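Local coordinates for Lmo0181 protein (PDB 5F7V), which binds the cyclic glucan cycloalternan as a membrane-anchored lipoprotein, probably delivering it to an ABC-type importer, at residues Leu74-Phe79 and Tyr111-Tyr116; Leu88-Ser93 and Asp117-Gly122; Thr105-Ala110 and Thr278-Asn283. One frame throughout, in Å; residues are numbered along the deposited sequence.

Contact 1: residues Leu74-Phe79 and Tyr111-Tyr116. With GLC (alpha-D-glucopyranose), chain B.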
loop_
_atom_site.group_PDB
_atom_site.type_symbol
_atom_site.label_atom_id
_atom_site.label_comp_id
_atom_site.label_asym_id
_atom_site.label_seq_id
_atom_site.Cartn_x
_atom_site.Cartn_y
_atom_site.Cartn_z
ATOM N N LEU A 74 -1.347 9.422 6.974
ATOM C CA LEU A 74 -1.549 9.620 5.516
ATOM C C LEU A 74 -0.702 8.612 4.817
ATOM O O LEU A 74 0.318 8.207 5.305
ATOM C CB LEU A 74 -1.134 11.003 5.032
ATOM C CG LEU A 74 -1.995 12.130 5.593
ATOM C CD1 LEU A 74 -1.356 13.465 5.235
ATOM C CD2 LEU A 74 -3.422 12.086 5.139
ATOM N N ASN A 75 -1.198 8.180 3.664
ATOM C CA ASN A 75 -0.409 7.350 2.761
ATOM C C ASN A 75 0.279 8.218 1.715
ATOM O O ASN A 75 -0.027 9.391 1.520
ATOM C CB ASN A 75 -1.242 6.180 2.192
ATOM C CG ASN A 75 -2.398 6.608 1.338
ATOM O OD1 ASN A 75 -2.663 7.771 1.184
ATOM N ND2 ASN A 75 -3.097 5.629 0.834
ATOM N N TYR A 76 1.218 7.597 1.008
ATOM C CA TYR A 76 1.991 8.276 -0.011
ATOM C C TYR A 76 1.052 8.883 -1.035
ATOM O O TYR A 76 1.203 10.036 -1.406
ATOM C CB TYR A 76 2.922 7.242 -0.649
ATOM C CG TYR A 76 4.131 7.743 -1.434
ATOM C CD1 TYR A 76 4.122 8.886 -2.230
ATOM C CD2 TYR A 76 5.295 7.002 -1.418
ATOM C CE1 TYR A 76 5.246 9.267 -2.925
ATOM C CE2 TYR A 76 6.441 7.393 -2.085
ATOM C CZ TYR A 76 6.393 8.530 -2.858
ATOM O OH TYR A 76 7.508 8.920 -3.554
ATOM N N GLU A 77 0.059 8.109 -1.456
ATOM C CA GLU A 77 -0.700 8.573 -2.611
ATOM C C GLU A 77 -1.774 9.586 -2.247
ATOM O O GLU A 77 -2.275 10.209 -3.170
ATOM C CB GLU A 77 -1.217 7.390 -3.435
ATOM C CG GLU A 77 -2.109 6.389 -2.716
ATOM C CD GLU A 77 -1.397 5.264 -1.959
ATOM O OE1 GLU A 77 -0.347 5.496 -1.319
ATOM O OE2 GLU A 77 -1.911 4.119 -1.961
ATOM N N THR A 78 -2.125 9.795 -0.974
ATOM C CA THR A 78 -3.070 10.877 -0.618
ATOM C C THR A 78 -2.361 12.094 -0.075
ATOM O O THR A 78 -2.949 13.162 0.071
ATOM C CB THR A 78 -4.108 10.385 0.405
ATOM O OG1 THR A 78 -4.638 9.135 -0.032
ATOM C CG2 THR A 78 -5.278 11.318 0.577
ATOM N N PHE A 79 -1.075 11.958 0.247
ATOM C CA PHE A 79 -0.348 13.080 0.832
ATOM C C PHE A 79 -0.500 14.401 0.060
ATOM O O PHE A 79 -0.788 15.414 0.699
ATOM C CB PHE A 79 1.140 12.737 1.007
ATOM C CG PHE A 79 2.001 13.908 1.366
ATOM C CD1 PHE A 79 1.984 14.383 2.645
ATOM C CD2 PHE A 79 2.767 14.547 0.419
ATOM C CE1 PHE A 79 2.769 15.483 2.969
ATOM C CE2 PHE A 79 3.563 15.615 0.733
ATOM C CZ PHE A 79 3.555 16.105 2.028
ATOM N N TYR A 111 10.926 8.699 3.521
ATOM C CA TYR A 111 10.989 10.036 4.146
ATOM C C TYR A 111 10.553 11.107 3.163
ATOM O O TYR A 111 9.772 12.030 3.506
ATOM C CB TYR A 111 12.413 10.294 4.663
ATOM C CG TYR A 111 12.576 11.566 5.447
ATOM C CD1 TYR A 111 11.964 11.750 6.685
ATOM C CD2 TYR A 111 13.315 12.621 4.954
ATOM C CE1 TYR A 111 12.104 12.916 7.422
ATOM C CE2 TYR A 111 13.463 13.796 5.680
ATOM C CZ TYR A 111 12.859 13.929 6.912
ATOM O OH TYR A 111 12.952 15.068 7.690
ATOM N N ASP A 112 11.057 11.011 1.936
ATOM C CA ASP A 112 10.771 12.009 0.901
ATOM C C ASP A 112 9.305 12.051 0.463
ATOM O O ASP A 112 8.857 13.045 -0.125
ATOM C CB ASP A 112 11.649 11.787 -0.328
ATOM C CG ASP A 112 13.128 12.091 -0.108
ATOM O OD1 ASP A 112 13.487 12.716 0.922
ATOM O OD2 ASP A 112 13.902 11.661 -1.000
ATOM N N ALA A 113 8.564 10.984 0.727
ATOM C CA ALA A 113 7.160 10.900 0.332
ATOM C C ALA A 113 6.307 11.977 0.963
ATOM O O ALA A 113 5.226 12.292 0.431
ATOM C CB ALA A 113 6.605 9.530 0.702
ATOM N N PHE A 114 6.792 12.559 2.064
ATOM C CA PHE A 114 6.022 13.498 2.862
ATOM C C PHE A 114 6.591 14.894 2.803
ATOM O O PHE A 114 6.378 15.683 3.702
ATOM C CB PHE A 114 5.811 12.975 4.290
ATOM C CG PHE A 114 5.159 11.622 4.262
ATOM C CD1 PHE A 114 3.812 11.513 4.004
ATOM C CD2 PHE A 114 5.902 10.461 4.401
ATOM C CE1 PHE A 114 3.204 10.291 3.866
ATOM C CE2 PHE A 114 5.310 9.248 4.273
ATOM C CZ PHE A 114 3.965 9.162 3.982
ATOM N N LYS A 115 7.307 15.160 1.724
ATOM C CA LYS A 115 7.825 16.486 1.429
ATOM C C LYS A 115 6.977 17.114 0.322
ATOM O O LYS A 115 6.616 16.427 -0.643
ATOM C CB LYS A 115 9.286 16.361 1.002
ATOM C CG LYS A 115 10.113 17.625 0.843
ATOM C CD LYS A 115 11.591 17.335 0.596
ATOM C CE LYS A 115 12.113 15.923 0.863
ATOM N NZ LYS A 115 12.465 15.442 2.242
ATOM N N TYR A 116 6.650 18.382 0.502
ATOM C CA TYR A 116 5.879 19.157 -0.449
ATOM C C TYR A 116 6.506 20.544 -0.520
ATOM O O TYR A 116 6.748 21.172 0.510
ATOM C CB TYR A 116 4.418 19.259 -0.018
ATOM C CG TYR A 116 3.606 20.226 -0.847
ATOM C CD1 TYR A 116 3.310 19.949 -2.178
ATOM C CD2 TYR A 116 3.128 21.400 -0.297
ATOM C CE1 TYR A 116 2.550 20.812 -2.948
ATOM C CE2 TYR A 116 2.376 22.283 -1.061
ATOM C CZ TYR A 116 2.101 21.985 -2.387
ATOM O OH TYR A 116 1.331 22.857 -3.142
HETATM C C1 GLC B . -1.334 -0.313 2.675
HETATM C C2 GLC B . -0.256 0.687 3.030
HETATM C C3 GLC B . -0.611 2.056 2.479
HETATM C C4 GLC B . -0.944 1.969 0.995
HETATM C C5 GLC B . -2.054 0.952 0.764
HETATM C C6 GLC B . -2.352 0.723 -0.712
HETATM O O2 GLC B . -0.113 0.721 4.454
HETATM O O3 GLC B . 0.525 2.898 2.659
HETATM O O4 GLC B . -1.444 3.246 0.586
HETATM O O5 GLC B . -1.625 -0.327 1.283
HETATM O O6 GLC B . -3.275 -0.390 -0.721
#
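The Phe79 ring is approached by the backbone and side chain of Phe114 together. CA of Phe114 sits over one face of Phe79, 3.8 Å from the ring centroid, while the Phe114 ring turns an edge toward that ring in an offset edge-to-face pair, planes 85° apart, with Phe79 CD1 and Phe114 CD1 3.7 Å from each other. CG of Phe79 is anti to the backbone N (chi1 169°), which carries the ring from helix 76-85 into the type I turn Asp112-Lys115; just past the turn, CB of Tyr116 packs against CE2 of Phe79. A second CH-pi contact lies alongside: the methyl CB of Ala113 stands almost exactly on the axis of the Tyr76 ring, 3.5 Å from its centroid.

Where strand gives way to helix, Asn75 is the N-cap. Its OD1 takes a weak bond from Thr78 N and, in the carbonyl plane on a lone pair, a bond from Thr78 OG1 (2.7 Å), which holds the amide so that ND2 donates to O4 of glucose B at 2.9 Å. The same O4 donates to Glu77 OE2 at 2.7 Å. The aromatic cluster lies buried behind this capped strand-to-helix junction, whose Asn75 and Glu77 line the glycan pocket of a periplasmic-binding-protein fold.

Contact 2: residues Leu88-Ser93 and Asp117-Gly122; sequences LADLTS and DGKQYG
An Asx turn leads into helix 92-97 and lies against the start of the long strand 119-135. In the turn, OD1 of Asp90 takes two bonds from Thr92: the hydroxyl OG1 donates to its syn lone pair at 2.6 Å, and the backbone N meets OD1 from above the carboxylate plane. CG of Asp90 is anti to its backbone N (chi1 177°), which places the carboxylate beside its own carbonyl carbon, within reach of Thr92 at the helix start. Across the contact a single direct hydrogen bond joins the backbones, Leu91 N to Gln120 O at 2.8 Å, with the donor nearly along the C=O axis. Leu91 is itself the N-cap residue, so this bond ties the helix start to strand 119-135 of the mixed sheet of the solute-binding fold. Two waters extend the join: one lies within hydrogen-bonding distance of both Ala89 O and Tyr121 O, the other donates to Thr92 OG1 and accepts from Gln120 N.

Tyr121 lies along the incoming chain, its CE1 3.5 Å from Leu88 O, which sits at the ring edge, and its CD1 3.9 Å from Leu88 CB. Lys119 crosses Asp90 at about a right angle, bringing its CD to 3.6 Å from Asp90 OD2. Its NZ stays 4.8 Å from that oxygen and gives a weak bond to Tyr121 OH. Beyond Tyr121 and Leu88, Phe79 of helix 76-85 packs against both side chains.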
loop_
_atom_site.group_PDB
_atom_site.type_symbol
_atom_site.label_atom_id
_atom_site.label_comp_id
_atom_site.label_asym_id
_atom_site.label_seq_id
_atom_site.Cartn_x
_atom_site.Cartn_y
_atom_site.Cartn_z
ATOM N N LEU A 88 -1.940 20.689 6.718
ATOM C CA LEU A 88 -0.822 20.103 7.468
ATOM C C LEU A 88 0.123 21.196 7.960
ATOM O O LEU A 88 0.469 22.122 7.205
ATOM C CB LEU A 88 -0.033 19.129 6.589
ATOM C CG LEU A 88 -0.805 17.983 5.935
ATOM C CD1 LEU A 88 0.063 17.184 4.962
ATOM C CD2 LEU A 88 -1.446 17.159 7.020
ATOM N N ALA A 89 0.599 21.027 9.194
ATOM C CA ALA A 89 1.619 21.922 9.715
ATOM C C ALA A 89 2.970 21.649 9.034
ATOM O O ALA A 89 3.402 20.514 8.905
ATOM C CB ALA A 89 1.767 21.760 11.217
ATOM N N ASP A 90 3.657 22.714 8.634
ATOM C CA ASP A 90 5.048 22.611 8.198
ATOM C C ASP A 90 5.886 22.143 9.383
ATOM O O ASP A 90 5.857 22.760 10.447
ATOM C CB ASP A 90 5.468 24.022 7.745
ATOM C CG ASP A 90 6.901 24.129 7.314
ATOM O OD1 ASP A 90 7.635 23.130 7.244
ATOM O OD2 ASP A 90 7.272 25.297 7.008
ATOM N N LEU A 91 6.610 21.051 9.218
ATOM C CA LEU A 91 7.376 20.498 10.332
ATOM C C LEU A 91 8.830 20.943 10.344
ATOM O O LEU A 91 9.582 20.461 11.186
ATOM C CB LEU A 91 7.277 18.978 10.274
ATOM C CG LEU A 91 5.874 18.381 10.447
ATOM C CD1 LEU A 91 5.947 16.862 10.512
ATOM C CD2 LEU A 91 5.061 18.924 11.607
ATOM N N THR A 92 9.208 21.863 9.462
ATOM C CA THR A 92 10.605 22.306 9.320
ATOM C C THR A 92 11.216 22.700 10.654
ATOM O O THR A 92 12.313 22.236 10.977
ATOM C CB THR A 92 10.705 23.489 8.345
ATOM O OG1 THR A 92 10.228 23.042 7.079
ATOM C CG2 THR A 92 12.144 23.995 8.182
ATOM N N SER A 93 10.546 23.557 11.417
ATOM C CA SER A 93 11.100 24.025 12.692
ATOM C C SER A 93 11.219 22.916 13.732
ATOM O O SER A 93 12.215 22.826 14.464
ATOM C CB SER A 93 10.311 25.222 13.240
ATOM O OG SER A 93 8.969 24.882 13.542
ATOM N N ASP A 117 6.775 20.994 -1.743
ATOM C CA ASP A 117 7.399 22.301 -2.011
ATOM C C ASP A 117 8.664 22.501 -1.154
ATOM O O ASP A 117 8.855 23.564 -0.555
ATOM C CB ASP A 117 6.402 23.442 -1.740
ATOM C CG ASP A 117 5.367 23.632 -2.854
ATOM O OD1 ASP A 117 5.248 22.820 -3.807
ATOM O OD2 ASP A 117 4.629 24.648 -2.779
ATOM N N GLY A 118 9.477 21.453 -1.057
ATOM C CA GLY A 118 10.747 21.505 -0.341
ATOM C C GLY A 118 10.668 21.473 1.178
ATOM O O GLY A 118 11.677 21.682 1.837
ATOM N N LYS A 119 9.479 21.233 1.735
ATOM C CA LYS A 119 9.272 21.242 3.187
ATOM C C LYS A 119 8.676 19.904 3.646
ATOM O O LYS A 119 7.887 19.268 2.942
ATOM C CB LYS A 119 8.339 22.375 3.569
ATOM C CG LYS A 119 8.943 23.756 3.304
ATOM C CD LYS A 119 7.912 24.856 3.456
ATOM C CE LYS A 119 6.915 24.870 2.316
ATOM N NZ LYS A 119 6.032 26.057 2.452
ATOM N N GLN A 120 9.112 19.459 4.818
ATOM C CA GLN A 120 8.600 18.242 5.409
ATOM C C GLN A 120 7.260 18.513 6.088
ATOM O O GLN A 120 7.165 19.337 7.014
ATOM C CB GLN A 120 9.643 17.730 6.409
ATOM C CG GLN A 120 9.564 16.231 6.669
ATOM C CD GLN A 120 9.858 15.370 5.449
ATOM O OE1 GLN A 120 10.614 15.758 4.562
ATOM N NE2 GLN A 120 9.272 14.196 5.436
ATOM N N TYR A 121 6.223 17.841 5.589
ATOM C CA TYR A 121 4.875 17.994 6.147
ATOM C C TYR A 121 4.340 16.713 6.801
ATOM O O TYR A 121 3.161 16.619 7.201
ATOM C CB TYR A 121 3.875 18.470 5.098
ATOM C CG TYR A 121 3.922 19.926 4.742
ATOM C CD1 TYR A 121 3.243 20.892 5.482
ATOM C CD2 TYR A 121 4.632 20.322 3.642
ATOM C CE1 TYR A 121 3.264 22.227 5.146
ATOM C CE2 TYR A 121 4.678 21.656 3.285
ATOM C CZ TYR A 121 3.991 22.600 4.029
ATOM O OH TYR A 121 4.007 23.928 3.658
ATOM N N GLY A 122 5.199 15.710 6.933
ATOM C CA GLY A 122 4.803 14.490 7.649
ATOM C C GLY A 122 6.060 13.798 8.098
ATOM O O GLY A 122 7.104 14.016 7.511
HETATM O O HOH W 1 2.308 18.024 9.394
HETATM O O HOH W 2 11.253 20.904 5.986
#

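Contact 3: residues Thr105-Ala110 and Thr278-Asn283. With GLC (alpha-D-glucopyranose), chain B; GLC (alpha-D-glucopyranose), chain C.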
loop_
_atom_site.group_PDB
_atom_site.type_symbol
_atom_site.label_atom_id
_atom_site.label_comp_id
_atom_site.label_asym_id
_atom_site.label_seq_id
_atom_site.Cartn_x
_atom_site.Cartn_y
_atom_site.Cartn_z
ATOM N N THR A 105 19.269 8.215 8.591
ATOM C CA THR A 105 19.138 6.842 9.018
ATOM C C THR A 105 17.841 6.197 8.589
ATOM O O THR A 105 17.634 5.015 8.905
ATOM C CB THR A 105 19.242 6.728 10.558
ATOM O OG1 THR A 105 18.118 7.385 11.161
ATOM C CG2 THR A 105 20.558 7.279 11.080
ATOM N N LEU A 106 16.990 6.956 7.893
ATOM C CA LEU A 106 15.705 6.442 7.439
ATOM C C LEU A 106 15.724 6.103 5.965
ATOM O O LEU A 106 16.527 6.619 5.202
ATOM C CB LEU A 106 14.628 7.494 7.683
ATOM C CG LEU A 106 14.572 8.005 9.123
ATOM C CD1 LEU A 106 13.328 8.878 9.224
ATOM C CD2 LEU A 106 14.445 6.871 10.108
ATOM N N ASN A 107 14.825 5.219 5.548
ATOM C CA ASN A 107 14.637 4.999 4.113
ATOM C C ASN A 107 14.294 6.311 3.421
ATOM O O ASN A 107 13.342 7.003 3.771
ATOM C CB ASN A 107 13.525 3.982 3.897
ATOM C CG ASN A 107 13.262 3.713 2.436
ATOM O OD1 ASN A 107 12.731 4.564 1.723
ATOM N ND2 ASN A 107 13.609 2.506 1.973
ATOM N N LYS A 108 15.113 6.656 2.441
ATOM C CA LYS A 108 14.978 7.972 1.844
ATOM C C LYS A 108 13.723 8.197 1.011
ATOM O O LYS A 108 13.139 9.278 1.065
ATOM C CB LYS A 108 16.170 8.243 0.962
ATOM C CG LYS A 108 16.264 9.723 0.627
ATOM C CD LYS A 108 17.595 10.096 0.039
ATOM C CE LYS A 108 17.513 11.448 -0.650
ATOM N NZ LYS A 108 18.666 11.614 -1.582
ATOM N N GLN A 109 13.329 7.164 0.280
ATOM C CA GLN A 109 12.102 7.252 -0.498
ATOM C C GLN A 109 10.895 7.423 0.420
ATOM O O GLN A 109 9.991 8.187 0.123
ATOM C CB GLN A 109 11.928 6.008 -1.378
ATOM C CG GLN A 109 12.917 5.951 -2.526
ATOM C CD GLN A 109 14.314 5.645 -2.039
ATOM O OE1 GLN A 109 14.541 4.740 -1.236
ATOM N NE2 GLN A 109 15.253 6.439 -2.487
ATOM N N ALA A 110 10.895 6.747 1.549
ATOM C CA ALA A 110 9.782 6.827 2.476
ATOM C C ALA A 110 9.753 8.184 3.155
ATOM O O ALA A 110 8.697 8.766 3.298
ATOM C CB ALA A 110 9.872 5.700 3.490
ATOM N N THR A 278 7.582 -3.097 -9.126
ATOM C CA THR A 278 6.988 -3.443 -7.833
ATOM C C THR A 278 6.515 -2.175 -7.149
ATOM O O THR A 278 6.963 -1.040 -7.386
ATOM C CB THR A 278 8.020 -4.141 -6.973
ATOM O OG1 THR A 278 9.152 -3.282 -6.849
ATOM C CG2 THR A 278 8.391 -5.494 -7.626
ATOM N N HIS A 279 5.517 -2.373 -6.314
ATOM C CA HIS A 279 4.956 -1.267 -5.519
ATOM C C HIS A 279 5.927 -0.821 -4.442
ATOM O O HIS A 279 6.702 -1.579 -3.894
ATOM C CB HIS A 279 3.668 -1.719 -4.850
ATOM C CG HIS A 279 2.462 -1.517 -5.705
ATOM N ND1 HIS A 279 1.505 -2.488 -5.882
ATOM C CD2 HIS A 279 2.021 -0.426 -6.371
ATOM C CE1 HIS A 279 0.529 -2.000 -6.626
ATOM N NE2 HIS A 279 0.816 -0.754 -6.922
ATOM N N PHE A 280 5.840 0.453 -4.093
ATOM C CA PHE A 280 6.461 1.077 -2.921
ATOM C C PHE A 280 5.433 2.002 -2.306
ATOM O O PHE A 280 4.973 2.948 -2.927
ATOM C CB PHE A 280 7.716 1.856 -3.309
ATOM C CG PHE A 280 8.427 2.443 -2.122
ATOM C CD1 PHE A 280 9.367 1.679 -1.430
ATOM C CD2 PHE A 280 8.106 3.708 -1.662
ATOM C CE1 PHE A 280 10.018 2.217 -0.334
ATOM C CE2 PHE A 280 8.736 4.227 -0.548
ATOM C CZ PHE A 280 9.670 3.473 0.084
ATOM N N PHE A 281 5.091 1.694 -1.072
ATOM C CA PHE A 281 4.107 2.474 -0.311
ATOM C C PHE A 281 4.768 2.969 0.956
ATOM O O PHE A 281 5.705 2.388 1.455
ATOM C CB PHE A 281 2.885 1.597 -0.022
ATOM C CG PHE A 281 2.094 1.241 -1.243
ATOM C CD1 PHE A 281 1.543 2.247 -2.033
ATOM C CD2 PHE A 281 1.849 -0.068 -1.559
ATOM C CE1 PHE A 281 0.825 1.920 -3.158
ATOM C CE2 PHE A 281 1.131 -0.393 -2.696
ATOM C CZ PHE A 281 0.606 0.599 -3.488
ATOM N N ALA A 282 4.229 4.041 1.502
ATOM C CA ALA A 282 4.700 4.567 2.774
ATOM C C ALA A 282 3.610 5.279 3.502
ATOM O O ALA A 282 2.792 5.943 2.871
ATOM C CB ALA A 282 5.865 5.525 2.598
ATOM N N ASN A 283 3.569 5.114 4.815
ATOM C CA ASN A 283 2.662 5.894 5.656
ATOM C C ASN A 283 3.428 6.900 6.472
ATOM O O ASN A 283 4.552 6.612 6.887
ATOM C CB ASN A 283 1.915 4.942 6.575
ATOM C CG ASN A 283 1.051 3.976 5.767
ATOM O OD1 ASN A 283 0.351 4.395 4.866
ATOM N ND2 ASN A 283 1.083 2.686 6.113
HETATM C C1 GLC B . -1.334 -0.313 2.675
HETATM C C2 GLC B . -0.256 0.687 3.030
HETATM C C3 GLC B . -0.611 2.056 2.479
HETATM C C4 GLC B . -0.944 1.969 0.995
HETATM C C5 GLC B . -2.054 0.952 0.764
HETATM C C6 GLC B . -2.352 0.723 -0.712
HETATM O O2 GLC B . -0.113 0.721 4.454
HETATM O O3 GLC B . 0.525 2.898 2.659
HETATM O O4 GLC B . -1.444 3.246 0.586
HETATM O O5 GLC B . -1.625 -0.327 1.283
HETATM O O6 GLC B . -3.275 -0.390 -0.721
HETATM C C1 GLC C . -4.084 -0.431 -1.901
HETATM C C2 GLC C . -5.118 -1.509 -1.608
HETATM C C3 GLC C . -4.401 -2.843 -1.401
HETATM C C4 GLC C . -3.560 -3.158 -2.624
HETATM C C5 GLC C . -2.662 -1.975 -3.020
HETATM C C6 GLC C . -1.989 -2.133 -4.386
HETATM O O2 GLC C . -5.912 -1.163 -0.460
HETATM O O3 GLC C . -5.425 -3.830 -1.216
HETATM O O4 GLC C . -2.689 -4.271 -2.362
HETATM O O5 GLC C . -3.364 -0.734 -3.092
HETATM O O6 GLC C . -2.998 -2.280 -5.379
#
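Phe280 points the far end of its ring at the first turn of helix 108-112. Ala110 N lies at the ring edge, near its plane and 3.8 Å from CZ, while Asn107 OD1 and Gln109 CB approach the same CZ obliquely. Asn107 and Phe280 meet tip to tip, OD1 3.6 Å from CZ, with amide and ring planes only 23° apart. On the next residue but one of the strand, the methyl of Ala282 faces that of Ala110, CB to CB 4.1 Å.

Asn107 is the N-cap of this helix: with CG anti to the backbone N (chi1 179°), its OD1 accepts from Ala110 N at 2.9 Å in the carbonyl plane. The capping oxygen and the nitrogen that donates to it thus both pack against CZ of Phe280.

Phe281, one residue on, turns to the sugar. Glucose B lies over one face of its ring, with C6 above the centre, an apolar platform of the kind common in carbohydrate-binding sites. Its CZ in turn lies over a face of His279, whose CE1 comes 3.4 Å from C6 of glucose C. Asn283 grips glucose B with both ends of its amide: OD1 accepts from O3 at 2.7 Å and ND2 donates to O2 at 2.8 Å.

Strand 278-287 therefore has the capped helix on one side and cycloalternan on the other. Met352 of strand 352-353 packs on Gln109 and Phe280, Val124 of strand 119-135 on Ala110, and helix 179-187 meets His279 and Phe281.

Contacts 1 and 3 share helix 108-112 and the same sugar: Asn75 and Glu77 bind O4 of glucose B, whereas Asn283 takes O2 and O3, so residues from strand 278-287 and from the end of its antiparallel neighbour 71-75 and the helix start after it bind adjacent hydroxyls of one ring. Their centres are about 10 Å apart, and Phe114 CZ packs 3.4 Å from Asn283 C, placing Phe114 directly behind Asn283. Contact 2 lies further out, its centre about 11 Å from that of contact 1. It adjoins contact 1 through Phe114 O and Tyr121 N, 2.9 Å apart, and through Gln120 NE2, bonded to Tyr111 O. Contacts 2 and 3 do not touch, their nearest atoms being about 6 Å apart.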